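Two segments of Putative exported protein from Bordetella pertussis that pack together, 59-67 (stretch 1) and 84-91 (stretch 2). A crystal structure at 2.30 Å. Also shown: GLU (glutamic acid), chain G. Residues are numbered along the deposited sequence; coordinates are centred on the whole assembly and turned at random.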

ATOM      1  N   GLY A  59      -9.229  -9.535  -1.550  1.00 19.26           N
ATOM      2  CA  GLY A  59      -9.439 -10.717  -0.744  1.00 19.21           C
ATOM      3  C   GLY A  59      -8.135 -11.245  -0.202  1.00 19.60           C
ATOM      4  O   GLY A  59      -7.122 -11.318  -0.931  1.00 19.07           O
ATOM      5  N   ALA A  60      -8.183 -11.612   1.085  1.00 19.74           N
ATOM      6  CA  ALA A  60      -7.077 -12.200   1.837  1.00 19.71           C
ATOM      7  C   ALA A  60      -5.753 -11.392   1.847  1.00 19.92           C
ATOM      8  O   ALA A  60      -4.633 -11.944   1.640  1.00 20.07           O
ATOM      9  CB  ALA A  60      -6.859 -13.635   1.389  1.00 19.64           C
ATOM     10  N   GLY A  61      -5.871 -10.091   2.100  1.00 19.37           N
ATOM     11  CA  GLY A  61      -4.679  -9.202   2.177  1.00 18.74           C
ATOM     12  C   GLY A  61      -3.923  -9.050   0.862  1.00 18.23           C
ATOM     13  O   GLY A  61      -2.727  -8.749   0.871  1.00 18.09           O
ATOM     14  N   GLY A  62      -4.615  -9.269  -0.261  1.00 17.69           N
ATOM     15  CA  GLY A  62      -3.966  -9.343  -1.569  1.00 18.44           C
ATOM     16  C   GLY A  62      -3.546 -10.722  -2.109  1.00 18.27           C
ATOM     17  O   GLY A  62      -3.177 -10.849  -3.289  1.00 17.96           O
ATOM     18  N   ALA A  63      -3.593 -11.755  -1.265  1.00 18.50           N
ATOM     19  CA  ALA A  63      -3.271 -13.145  -1.699  1.00 18.08           C
ATOM     20  C   ALA A  63      -4.095 -13.652  -2.877  1.00 18.33           C
ATOM     21  O   ALA A  63      -3.557 -14.281  -3.772  1.00 18.83           O
ATOM     22  CB  ALA A  63      -3.382 -14.084  -0.572  1.00 17.69           C
ATOM     23  N   ILE A  64      -5.387 -13.384  -2.908  1.00 18.84           N
ATOM     24  CA  ILE A  64      -6.216 -13.897  -4.016  1.00 20.21           C
ATOM     25  C   ILE A  64      -5.727 -13.375  -5.370  1.00 20.36           C
ATOM     26  O   ILE A  64      -5.516 -14.136  -6.313  1.00 21.03           O
ATOM     27  CB  ILE A  64      -7.742 -13.566  -3.821  1.00 20.11           C
ATOM     28  CG1 ILE A  64      -8.359 -14.364  -2.645  1.00 21.61           C
ATOM     29  CG2 ILE A  64      -8.531 -13.827  -5.074  1.00 20.82           C
ATOM     30  CD1 ILE A  64      -7.775 -15.756  -2.432  1.00 21.76           C
ATOM     31  N   GLY A  65      -5.557 -12.062  -5.451  1.00 20.42           N
ATOM     32  CA  GLY A  65      -5.206 -11.391  -6.699  1.00 19.91           C
ATOM     33  C   GLY A  65      -3.766 -11.640  -7.090  1.00 19.64           C
ATOM     34  O   GLY A  65      -3.469 -11.805  -8.281  1.00 19.12           O
ATOM     35  N   ALA A  66      -2.866 -11.667  -6.106  1.00 19.65           N
ATOM     36  CA  ALA A  66      -1.452 -11.920  -6.432  1.00 20.00           C
ATOM     37  C   ALA A  66      -1.217 -13.345  -6.939  1.00 20.29           C
ATOM     38  O   ALA A  66      -0.289 -13.564  -7.716  1.00 20.17           O
ATOM     39  CB  ALA A  66      -0.508 -11.596  -5.265  1.00 19.27           C
ATOM     40  N   SER A  67      -2.029 -14.302  -6.480  1.00 20.72           N
ATOM     41  CA  SER A  67      -1.824 -15.722  -6.806  1.00 21.49           C
ATOM     42  C   SER A  67      -2.276 -15.911  -8.225  1.00 22.10           C
ATOM     43  O   SER A  67      -1.617 -16.598  -9.010  1.00 23.32           O
ATOM     44  CB  SER A  67      -2.602 -16.642  -5.850  1.00 21.50           C
ATOM     45  OG  SER A  67      -2.108 -16.524  -4.501  1.00 22.51           O
ATOM     46  N   VAL A  84       3.307  -3.762  -0.749  1.00 11.70           N
ATOM     47  CA  VAL A  84       4.062  -4.349   0.344  1.00 10.89           C
ATOM     48  C   VAL A  84       3.303  -5.533   0.976  1.00 11.51           C
ATOM     49  O   VAL A  84       3.921  -6.454   1.503  1.00 11.76           O
ATOM     50  CB  VAL A  84       4.562  -3.277   1.397  1.00 10.45           C
ATOM     51  CG1 VAL A  84       5.326  -3.959   2.517  1.00 10.25           C
ATOM     52  CG2 VAL A  84       5.483  -2.250   0.737  1.00  8.13           C
ATOM     53  N   SER A  85       1.974  -5.506   0.934  1.00 12.55           N
ATOM     54  CA  SER A  85       1.177  -6.620   1.420  1.00 13.82           C
ATOM     55  C   SER A  85       1.526  -7.877   0.618  1.00 14.45           C
ATOM     56  O   SER A  85       1.817  -8.927   1.179  1.00 14.69           O
ATOM     57  CB  SER A  85      -0.326  -6.319   1.309  1.00 13.77           C
ATOM     58  OG  SER A  85      -0.712  -5.334   2.264  1.00 14.20           O
ATOM     59  N   THR A  86       1.534  -7.739  -0.699  1.00 14.94           N
ATOM     60  CA  THR A  86       1.678  -8.910  -1.585  1.00 14.64           C
ATOM     61  C   THR A  86       3.132  -9.368  -1.761  1.00 14.73           C
ATOM     62  O   THR A  86       3.389 -10.549  -1.960  1.00 15.31           O
ATOM     63  CB  THR A  86       0.953  -8.702  -2.944  1.00 13.78           C
ATOM     64  OG1 THR A  86       1.410  -7.488  -3.555  1.00 11.21           O
ATOM     65  CG2 THR A  86      -0.574  -8.631  -2.743  1.00 12.47           C
HETATM   66  N   MSE A  87       4.068  -8.441  -1.625  1.00 14.89           N
HETATM   67  CA  MSE A  87       5.476  -8.730  -1.858  1.00 15.72           C
HETATM   68  C   MSE A  87       6.221  -9.207  -0.612  1.00 15.40           C
HETATM   69  O   MSE A  87       7.212  -9.921  -0.708  1.00 14.97           O
HETATM   70  CB  MSE A  87       6.192  -7.511  -2.490  1.00 16.45           C
HETATM   71  CG  MSE A  87       5.731  -7.136  -3.911  1.00 18.24           C
HETATM   72 SE   MSE A  87       6.116  -8.566  -5.222  1.00 25.68          SE
HETATM   73  CE  MSE A  87       4.379  -9.527  -5.180  1.00 18.80           C
ATOM     74  N   ALA A  88       5.722  -8.832   0.554  1.00 15.90           N
ATOM     75  CA  ALA A  88       6.492  -8.951   1.794  1.00 16.90           C
ATOM     76  C   ALA A  88       5.710  -9.539   2.974  1.00 17.39           C
ATOM     77  O   ALA A  88       6.168 -10.483   3.616  1.00 17.72           O
ATOM     78  CB  ALA A  88       7.063  -7.563   2.178  1.00 16.08           C
ATOM     79  N   VAL A  89       4.547  -8.961   3.281  1.00 18.23           N
ATOM     80  CA  VAL A  89       3.851  -9.310   4.523  1.00 17.79           C
ATOM     81  C   VAL A  89       3.055 -10.604   4.379  1.00 18.22           C
ATOM     82  O   VAL A  89       3.080 -11.439   5.275  1.00 18.56           O
ATOM     83  CB  VAL A  89       2.949  -8.148   5.077  1.00 17.35           C
ATOM     84  CG1 VAL A  89       2.465  -8.461   6.507  1.00 15.44           C
ATOM     85  CG2 VAL A  89       3.674  -6.825   5.048  1.00 15.63           C
ATOM     86  N   ASN A  90       2.336 -10.766   3.278  1.00 18.54           N
ATOM     87  CA  ASN A  90       1.625 -12.030   3.045  1.00 19.65           C
ATOM     88  C   ASN A  90       2.479 -13.293   3.094  1.00 20.39           C
ATOM     89  O   ASN A  90       2.083 -14.276   3.720  1.00 20.67           O
ATOM     90  CB  ASN A  90       0.821 -11.993   1.756  1.00 19.38           C
ATOM     91  CG  ASN A  90      -0.645 -12.168   2.008  1.00 20.11           C
ATOM     92  OD1 ASN A  90      -1.071 -13.197   2.525  1.00 22.04           O
ATOM     93  ND2 ASN A  90      -1.433 -11.173   1.650  1.00 20.74           N
ATOM     94  N   PRO A  91       3.619 -13.293   2.368  1.00 21.15           N
ATOM     95  CA  PRO A  91       4.682 -14.267   2.520  1.00 21.19           C
ATOM     96  C   PRO A  91       5.059 -14.540   3.971  1.00 21.06           C
ATOM     97  O   PRO A  91       5.198 -15.698   4.332  1.00 21.36           O
ATOM     98  CB  PRO A  91       5.842 -13.603   1.765  1.00 21.58           C
ATOM     99  CG  PRO A  91       5.174 -12.901   0.676  1.00 20.94           C
ATOM    100  CD  PRO A  91       3.912 -12.365   1.248  1.00 20.98           C
TER
HETATM  101  N   GLU G1055      -2.661  -2.462   2.182  1.00 11.71           N
HETATM  102  CA  GLU G1055      -2.313  -2.386   0.751  1.00 11.29           C
HETATM  103  C   GLU G1055      -0.831  -2.127   0.537  1.00 12.00           C
HETATM  104  O   GLU G1055      -0.373  -1.114  -0.002  1.00 12.47           O
HETATM  105  CB  GLU G1055      -3.216  -1.394   0.024  1.00 11.17           C
HETATM  106  CG  GLU G1055      -4.693  -1.551   0.427  1.00  8.76           C
HETATM  107  CD  GLU G1055      -5.666  -1.180  -0.654  1.00  9.91           C
HETATM  108  OE1 GLU G1055      -5.185  -0.816  -1.747  1.00 10.90           O
HETATM  109  OE2 GLU G1055      -6.926  -1.276  -0.429  1.00 10.40           O
HETATM  110  OXT GLU G1055      -0.030  -3.013   0.875  1.00 12.13           O
HETATM  111  O   HOH W   1      -3.991 -14.267   3.160  1.00 19.89           O

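Two successive glycines at the start of a helix form the middle of this contact, and one face of a second helix lays Ser85, Thr86 and Asn90 against them; the buried surface is small, 226 Å² in all. About half of stretch 1's share comes from Gly61 and Gly62, the rest largely from Ala63 and Ala66. The approach is close, with Gly62 CA 5.7 Å from Thr86 CA and Gly61 CA 6.4 Å from Ser85 CA. Asn90 ND2 donates a hydrogen bond to Ala60 O (3.3 Å, nearly straight at 161°). Asn90 ND2 also lies 2.9 Å from Gly61 O, so the amide sits near two successive carbonyls. A water donates to both Ala60 O (2.8 Å) and Asn90 OD1 (3.2 Å), bridging the stretches beside the direct bond. Asparagine suits this buried place because its amide offers both a donor and an acceptor. Ala60 O also accepts from Ala63 N (3.1 Å), tying the turn to itself where Asn90 grips it.

Glycine suits both central, buried positions. At Gly62 a CB would fall 2.5 Å from Thr86 CG2, a clash, and the backbone angles alone call for glycine. At Gly61, where positive phi favours glycine, a CB would come within a tight 3.1 Å of Asn90 ND2. Gly62 is at the N-cap position, and its O accepts the helix bond from Ala66 N (2.9 Å).

Thr86, also buried, has chi1 p and places CG2 3.5 Å from Gly62 O; Thr86 CG2 also meets Ala66 CB at 3.9 Å, a small nonpolar contact at van der Waals distance. Ser85 packs CB 3.4 Å from Gly61 O, while Ser85 OG donates to OXT of the bound glutamic acid (2.8 Å) and Ser85 N donates to the same OXT (3.2 Å). One small residue thus touches both turn and ligand. Asn90 N bonds Ser85 O (2.8 Å) across the helix's wider pi-type turn.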